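Absent in melanoma 1 protein (Homo sapiens, PDB 3CW3) may suppress malignant melanoma, perhaps through interactions with the cytoskeleton, and is represented here by a single beta/gamma-crystallin domain of the longer protein. Local coordinates at residues A[42-52]-A[88-96]; A[63-71]-A[80-88]. One frame throughout, in Å; residues are numbered along the deposited sequence.

Interaction 1 (A[42-52]-A[88-96])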
# COMPACT_ATOMS: atom_id res chain seq x y z
N CYS A 42 0.24 2.54 -13.57
CA CYS A 42 1.10 3.07 -12.53
C CYS A 42 0.22 3.60 -11.41
O CYS A 42 -0.87 4.12 -11.66
CB CYS A 42 1.99 4.18 -13.09
SG CYS A 42 3.06 3.64 -14.45
N TRP A 43 0.70 3.47 -10.19
CA TRP A 43 -0.07 3.91 -9.04
C TRP A 43 0.81 4.52 -7.97
O TRP A 43 2.03 4.38 -7.99
CB TRP A 43 -0.81 2.73 -8.42
CG TRP A 43 -1.74 2.04 -9.37
CD1 TRP A 43 -1.40 1.20 -10.39
CD2 TRP A 43 -3.16 2.18 -9.41
NE1 TRP A 43 -2.53 0.79 -11.06
CE2 TRP A 43 -3.63 1.38 -10.48
CE3 TRP A 43 -4.09 2.90 -8.64
CZ2 TRP A 43 -4.98 1.28 -10.80
CZ3 TRP A 43 -5.44 2.80 -8.97
CH2 TRP A 43 -5.87 2.00 -10.04
N ILE A 44 0.17 5.21 -7.02
CA ILE A 44 0.89 5.80 -5.91
C ILE A 44 0.10 5.51 -4.64
O ILE A 44 -1.10 5.79 -4.57
CB ILE A 44 1.01 7.33 -6.02
CG1 ILE A 44 1.68 7.72 -7.34
CG2 ILE A 44 1.84 7.86 -4.85
CD1 ILE A 44 1.61 9.20 -7.62
N LEU A 45 0.77 4.94 -3.65
CA LEU A 45 0.12 4.66 -2.38
C LEU A 45 0.51 5.81 -1.46
O LEU A 45 1.69 6.14 -1.34
CB LEU A 45 0.62 3.34 -1.79
CG LEU A 45 0.53 2.08 -2.65
CD1 LEU A 45 1.04 0.90 -1.84
CD2 LEU A 45 -0.91 1.84 -3.09
N TYR A 46 -0.48 6.44 -0.84
CA TYR A 46 -0.21 7.55 0.07
C TYR A 46 -0.53 7.19 1.51
O TYR A 46 -1.47 6.44 1.79
CB TYR A 46 -1.02 8.79 -0.32
CG TYR A 46 -0.50 9.53 -1.53
CD1 TYR A 46 -1.04 9.31 -2.79
CD2 TYR A 46 0.50 10.49 -1.39
CE1 TYR A 46 -0.58 10.04 -3.90
CE2 TYR A 46 0.96 11.22 -2.49
CZ TYR A 46 0.42 10.99 -3.73
OH TYR A 46 0.85 11.74 -4.80
N GLU A 47 0.25 7.75 2.43
CA GLU A 47 0.08 7.52 3.85
C GLU A 47 -1.21 8.16 4.38
O GLU A 47 -1.84 7.63 5.30
CB GLU A 47 1.28 8.09 4.60
CG GLU A 47 1.08 8.26 6.09
CD GLU A 47 2.22 9.02 6.74
OE1 GLU A 47 2.75 9.96 6.11
OE2 GLU A 47 2.58 8.67 7.88
N GLN A 48 -1.60 9.29 3.81
CA GLN A 48 -2.79 10.00 4.26
C GLN A 48 -3.83 10.20 3.17
O GLN A 48 -3.51 10.11 1.98
CB GLN A 48 -2.39 11.35 4.85
CG GLN A 48 -1.24 11.26 5.83
CD GLN A 48 -0.93 12.59 6.50
OE1 GLN A 48 -0.77 13.61 5.83
NE2 GLN A 48 -0.84 12.57 7.82
N PRO A 49 -5.08 10.48 3.56
CA PRO A 49 -6.15 10.71 2.58
C PRO A 49 -5.84 11.92 1.71
O PRO A 49 -5.01 12.76 2.05
CB PRO A 49 -7.38 10.93 3.46
CG PRO A 49 -7.09 10.10 4.67
CD PRO A 49 -5.63 10.42 4.92
N ASN A 50 -6.51 12.00 0.56
CA ASN A 50 -6.34 13.10 -0.37
C ASN A 50 -4.93 13.23 -0.94
O ASN A 50 -4.47 14.33 -1.23
CB ASN A 50 -6.79 14.40 0.29
CG ASN A 50 -8.25 14.35 0.70
OD1 ASN A 50 -9.13 14.08 -0.12
ND2 ASN A 50 -8.52 14.61 1.98
N PHE A 51 -4.26 12.09 -1.08
CA PHE A 51 -2.93 12.03 -1.66
C PHE A 51 -1.90 12.93 -0.98
O PHE A 51 -1.21 13.71 -1.64
CB PHE A 51 -3.05 12.34 -3.15
CG PHE A 51 -4.27 11.72 -3.79
CD1 PHE A 51 -5.32 12.51 -4.25
CD2 PHE A 51 -4.39 10.33 -3.88
CE1 PHE A 51 -6.47 11.93 -4.78
CE2 PHE A 51 -5.53 9.74 -4.41
CZ PHE A 51 -6.58 10.55 -4.86
N GLU A 52 -1.79 12.81 0.34
CA GLU A 52 -0.86 13.60 1.13
C GLU A 52 0.00 12.67 1.97
O GLU A 52 -0.29 11.48 2.08
CB GLU A 52 -1.63 14.54 2.06
CG GLU A 52 -2.52 15.56 1.38
CD GLU A 52 -1.73 16.56 0.55
OE1 GLU A 52 -0.59 16.88 0.95
OE2 GLU A 52 -2.25 17.02 -0.48
N VAL A 88 -1.81 0.47 7.00
CA VAL A 88 -2.85 1.46 6.73
C VAL A 88 -2.47 2.31 5.53
O VAL A 88 -1.38 2.87 5.46
CB VAL A 88 -3.08 2.38 7.95
CG1 VAL A 88 -4.08 3.47 7.58
CG2 VAL A 88 -3.59 1.57 9.14
N ILE A 89 -3.39 2.39 4.57
CA ILE A 89 -3.18 3.19 3.36
C ILE A 89 -4.15 4.36 3.42
O ILE A 89 -5.36 4.17 3.62
CB ILE A 89 -3.44 2.36 2.08
CG1 ILE A 89 -2.47 1.18 2.02
CG2 ILE A 89 -3.26 3.23 0.85
CD1 ILE A 89 -2.70 0.25 0.84
N GLY A 90 -3.63 5.58 3.24
CA GLY A 90 -4.47 6.77 3.30
C GLY A 90 -5.26 7.03 2.03
O GLY A 90 -6.43 7.40 2.08
N SER A 91 -4.62 6.85 0.89
CA SER A 91 -5.27 7.06 -0.40
C SER A 91 -4.45 6.42 -1.49
O SER A 91 -3.25 6.17 -1.32
CB SER A 91 -5.45 8.57 -0.66
OG SER A 91 -4.24 9.29 -0.44
N ILE A 92 -5.10 6.12 -2.61
CA ILE A 92 -4.45 5.47 -3.74
C ILE A 92 -4.72 6.30 -4.99
O ILE A 92 -5.87 6.56 -5.34
CB ILE A 92 -4.98 4.03 -3.92
CG1 ILE A 92 -4.56 3.17 -2.72
CG2 ILE A 92 -4.48 3.44 -5.23
CD1 ILE A 92 -5.06 1.73 -2.76
N ARG A 93 -3.64 6.73 -5.64
CA ARG A 93 -3.74 7.53 -6.84
C ARG A 93 -3.51 6.70 -8.10
O ARG A 93 -2.53 5.97 -8.21
CB ARG A 93 -2.73 8.68 -6.79
CG ARG A 93 -2.90 9.72 -7.90
CD ARG A 93 -3.98 10.74 -7.55
NE ARG A 93 -3.94 11.88 -8.47
CZ ARG A 93 -4.44 11.88 -9.70
NH1 ARG A 93 -5.03 10.79 -10.19
NH2 ARG A 93 -4.33 12.96 -10.46
N HIS A 94 -4.44 6.82 -9.03
CA HIS A 94 -4.39 6.11 -10.30
C HIS A 94 -3.67 7.02 -11.29
O HIS A 94 -4.23 8.01 -11.76
CB HIS A 94 -5.82 5.81 -10.76
CG HIS A 94 -5.92 5.09 -12.07
ND1 HIS A 94 -4.92 4.26 -12.54
CD2 HIS A 94 -6.91 5.05 -12.99
CE1 HIS A 94 -5.30 3.74 -13.69
NE2 HIS A 94 -6.50 4.20 -13.99
N VAL A 95 -2.41 6.70 -11.59
CA VAL A 95 -1.62 7.51 -12.50
C VAL A 95 -2.07 7.38 -13.95
O VAL A 95 -1.85 6.35 -14.60
CB VAL A 95 -0.12 7.16 -12.39
CG1 VAL A 95 0.68 8.06 -13.32
CG2 VAL A 95 0.34 7.33 -10.95
N VAL A 96 -2.71 8.44 -14.43
CA VAL A 96 -3.23 8.53 -15.79
C VAL A 96 -4.34 7.51 -16.03
O VAL A 96 -4.62 6.73 -15.09
CB VAL A 96 -2.09 8.34 -16.83
CG1 VAL A 96 -2.62 8.54 -18.24
CG2 VAL A 96 -0.97 9.32 -16.55
OXT VAL A 96 -4.93 7.51 -17.13
O HOH W 1 -2.42 3.45 -14.63
O HOH W 2 -1.73 5.43 6.67
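Ile44 and Arg93 exchange two backbone hydrogen bonds where strand 42-46 runs antiparallel to strand 91-95, their axes approaching to 4.8 Å. The pair belongs to the second Greek key of a beta/gamma-crystallin domain. Gly90 and Ser91 both face Tyr46 in a classic beta bulge. Tyr46 O takes a bond from Gly90 N at 2.7 Å and a weak one from Ser91 N. Beyond the bulge the chain 47-52 folds back over the strands, and Ser91 holds it. Its OG is turned between the backbone N and the carbonyl carbon (chi1 49°), which aims it at the backbone of the folded-over loop 48-51. Ser91 OG donates to Gln48 O at 2.7 Å and accepts from Phe51 N at 2.9 Å, so this buried hydroxyl has both a donor and an acceptor as partners. Tyr46 and Phe51 are the aromatic residues of the crystallin folded-hairpin signature. Phe51 CA lies over the centre of one Tyr46 ring face, and Ile44 CG2 lies over the opposite one. Arg93 CD sits above the Phe51 ring, 3.6 Å from its centroid, in a CH-pi contact. The arginine chain is bent at chi2 (82°), and its guanidinium continues to a salt bridge with Asp21. Ile92 O meets the edge of the same Phe51 ring. The other sheet face carries Trp43, Leu45, Ile92 and His94. Ile92 CG2 touches Trp43 CE3 at 3.5 Å. The His94 ring stacks offset on the six-membered ring of Trp43, with centroids 4.3 Å apart and planes at 20°. His94 ND1 lies toward the rim of the indole, 3.5 Å from Trp43 CZ2.

Interaction 2 (A[63-71]-A[80-88])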
# COMPACT_ATOMS: atom_id res chain seq x y z
N LEU A 63 4.49 -6.29 -4.76
CA LEU A 63 5.22 -5.79 -3.61
C LEU A 63 4.54 -6.25 -2.33
O LEU A 63 3.36 -5.99 -2.10
CB LEU A 63 5.26 -4.26 -3.62
CG LEU A 63 5.95 -3.60 -2.41
CD1 LEU A 63 7.42 -3.95 -2.38
CD2 LEU A 63 5.78 -2.10 -2.50
N GLU A 64 5.29 -6.97 -1.50
CA GLU A 64 4.74 -7.43 -0.23
C GLU A 64 4.96 -6.26 0.72
O GLU A 64 6.08 -6.00 1.16
CB GLU A 64 5.48 -8.67 0.26
CG GLU A 64 4.93 -9.24 1.56
CD GLU A 64 5.55 -10.57 1.91
OE1 GLU A 64 5.34 -11.55 1.15
OE2 GLU A 64 6.25 -10.65 2.95
N LEU A 65 3.88 -5.54 1.01
CA LEU A 65 3.97 -4.38 1.89
C LEU A 65 3.75 -4.73 3.35
O LEU A 65 2.91 -5.56 3.69
CB LEU A 65 2.95 -3.32 1.48
CG LEU A 65 3.49 -1.91 1.22
CD1 LEU A 65 2.33 -0.93 1.17
CD2 LEU A 65 4.48 -1.51 2.30
N SER A 66 4.51 -4.07 4.21
CA SER A 66 4.44 -4.27 5.65
C SER A 66 5.20 -3.13 6.32
O SER A 66 5.79 -2.28 5.64
CB SER A 66 5.10 -5.59 6.03
OG SER A 66 6.49 -5.55 5.76
N GLY A 67 5.19 -3.12 7.65
CA GLY A 67 5.91 -2.10 8.39
C GLY A 67 5.13 -0.83 8.64
O GLY A 67 3.92 -0.75 8.39
N LEU A 68 5.83 0.18 9.16
CA LEU A 68 5.22 1.47 9.46
C LEU A 68 5.83 2.53 8.55
O LEU A 68 7.01 2.45 8.19
CB LEU A 68 5.46 1.83 10.93
CG LEU A 68 5.01 0.80 11.96
CD1 LEU A 68 5.56 1.17 13.33
CD2 LEU A 68 3.48 0.73 11.99
N TRP A 69 5.03 3.53 8.20
CA TRP A 69 5.49 4.62 7.34
C TRP A 69 6.66 5.38 7.97
O TRP A 69 6.81 5.42 9.19
CB TRP A 69 4.34 5.60 7.06
CG TRP A 69 3.24 5.03 6.20
CD1 TRP A 69 2.09 4.42 6.63
CD2 TRP A 69 3.17 5.05 4.76
NE1 TRP A 69 1.31 4.05 5.55
CE2 TRP A 69 1.95 4.43 4.39
CE3 TRP A 69 4.02 5.52 3.75
CZ2 TRP A 69 1.56 4.27 3.06
CZ3 TRP A 69 3.63 5.37 2.43
CH2 TRP A 69 2.41 4.75 2.09
N GLY A 70 7.49 5.98 7.12
CA GLY A 70 8.62 6.74 7.62
C GLY A 70 9.82 5.89 7.97
O GLY A 70 9.94 4.74 7.55
N ILE A 71 10.72 6.46 8.77
CA ILE A 71 11.94 5.78 9.16
C ILE A 71 12.07 5.52 10.66
O ILE A 71 11.85 6.42 11.47
CB ILE A 71 13.17 6.59 8.68
CG1 ILE A 71 13.19 6.66 7.15
CG2 ILE A 71 14.47 5.96 9.20
CD1 ILE A 71 13.24 5.30 6.48
N GLU A 80 12.35 -4.73 5.88
CA GLU A 80 11.32 -3.84 6.40
C GLU A 80 10.85 -4.45 7.72
O GLU A 80 10.52 -5.64 7.78
CB GLU A 80 10.15 -3.76 5.41
CG GLU A 80 9.08 -2.72 5.76
CD GLU A 80 9.61 -1.30 5.78
OE1 GLU A 80 10.65 -1.03 5.13
OE2 GLU A 80 8.99 -0.44 6.43
N ALA A 81 10.83 -3.64 8.78
CA ALA A 81 10.41 -4.12 10.09
C ALA A 81 8.90 -4.23 10.21
O ALA A 81 8.19 -3.23 10.21
CB ALA A 81 10.95 -3.20 11.18
N GLU A 82 8.41 -5.46 10.32
CA GLU A 82 6.98 -5.69 10.44
C GLU A 82 6.43 -5.15 11.76
O GLU A 82 7.18 -4.88 12.70
CB GLU A 82 6.69 -7.19 10.29
CG GLU A 82 6.83 -7.67 8.85
CD GLU A 82 6.80 -9.19 8.71
OE1 GLU A 82 6.11 -9.85 9.52
OE2 GLU A 82 7.46 -9.70 7.78
N SER A 83 5.11 -4.99 11.80
CA SER A 83 4.43 -4.49 12.98
C SER A 83 3.14 -5.29 13.18
O SER A 83 2.65 -5.91 12.24
CB SER A 83 4.08 -3.01 12.78
OG SER A 83 3.13 -2.58 13.74
N ASP A 84 2.62 -5.27 14.40
CA ASP A 84 1.38 -5.99 14.70
C ASP A 84 0.18 -5.21 14.16
O ASP A 84 -0.89 -5.77 13.96
CB ASP A 84 1.23 -6.18 16.21
CG ASP A 84 2.28 -7.11 16.77
OD1 ASP A 84 2.28 -8.30 16.39
OD2 ASP A 84 3.12 -6.65 17.57
N LYS A 85 0.36 -3.92 13.93
CA LYS A 85 -0.74 -3.11 13.42
C LYS A 85 -0.92 -3.28 11.92
O LYS A 85 0.05 -3.23 11.16
CB LYS A 85 -0.52 -1.63 13.80
CG LYS A 85 -1.41 -1.20 14.97
CD LYS A 85 -0.91 0.03 15.73
CE LYS A 85 0.24 -0.33 16.67
NZ LYS A 85 1.52 -0.59 15.93
N PRO A 86 -2.16 -3.51 11.47
CA PRO A 86 -2.43 -3.69 10.04
C PRO A 86 -1.88 -2.53 9.22
O PRO A 86 -1.85 -1.39 9.69
CB PRO A 86 -3.96 -3.74 9.98
CG PRO A 86 -4.32 -4.36 11.30
CD PRO A 86 -3.40 -3.63 12.26
N VAL A 87 -1.43 -2.83 8.01
CA VAL A 87 -0.91 -1.78 7.14
C VAL A 87 -2.06 -0.83 6.87
O VAL A 87 -3.17 -1.26 6.55
CB VAL A 87 -0.41 -2.37 5.80
CG1 VAL A 87 -0.16 -1.25 4.79
CG2 VAL A 87 0.87 -3.16 6.03
N VAL A 88 -1.81 0.47 7.00
CA VAL A 88 -2.85 1.46 6.73
C VAL A 88 -2.47 2.31 5.53
O VAL A 88 -1.38 2.87 5.46
CB VAL A 88 -3.08 2.38 7.95
CG1 VAL A 88 -4.08 3.47 7.58
CG2 VAL A 88 -3.59 1.57 9.14
O HOH W 3 7.71 -8.05 5.82
O HOH W 4 3.72 -4.63 9.11
O HOH W 5 2.29 -2.41 9.91
O HOH W 6 8.61 -0.67 9.19
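Trp69 reaches Val88 with its indole edge. Trp69 NE1 donates to Val88 O at 2.9 Å, and the bond is nearly straight (171° at the hydrogen). The acceptor lies in the indole plane, and the N-H points almost head-on at the carbonyl oxygen. This restrains the ring against the backbone at Val88, and packing on Glu47, His54 and Ile56 supports it further. Val87 points toward the end of strand 61-66. Its CG2 rests on Ser66 CA at 3.8 Å, and its CG1 faces Leu65 CD1 more loosely. Glu80 CG, anti to its backbone N (chi1 -173°), lies 3.3 Å from Ser66 O. The bend at chi2 (62°) then turns the carboxylate, whose OE2 shares a water with Leu68 N and Ala81 O. Gly67 CA passes Ala81 O at 3.1 Å in a CA-H...O contact. Leu68 CD2 lies against Ser83 OG at 3.8 Å, and that hydroxyl accepts from Lys85 N in an ST turn. Waters bridge the two backbones. One molecule accepts from both Gly67 N and Ser83 N, and another joins Ser66 OG to Glu82 OE2. A glycerol, probably from crystallisation, binds Ser66 O and Gly67 O. The indole-to-backbone bond closing this surface loop is consistent with the tryptophan corner of the beta/gamma-crystallin fold.

Overall arrangement
Both contacts lie in the second Greek key, with centres 16 Å apart on opposite sides of the chain's centre. Along the chain, interaction 2 is nested inside the loop that interaction 1 closes. Strand 61-66 is an outer strand of the four-stranded sheet, while strands 42-46 and 91-95 belong to the three-stranded one. The long connection 67-90, whose later part is 80-88, carries the chain from one sheet to the other, and Val88 is common to both contacts. Leu45 CD1 meets Leu65 CD1 between the sheets, and the Trp69 indole packs on Glu47 CB. The corner of interaction 2 thus abuts the start of the folded hairpin in interaction 1, joining both sheets in one compact domain.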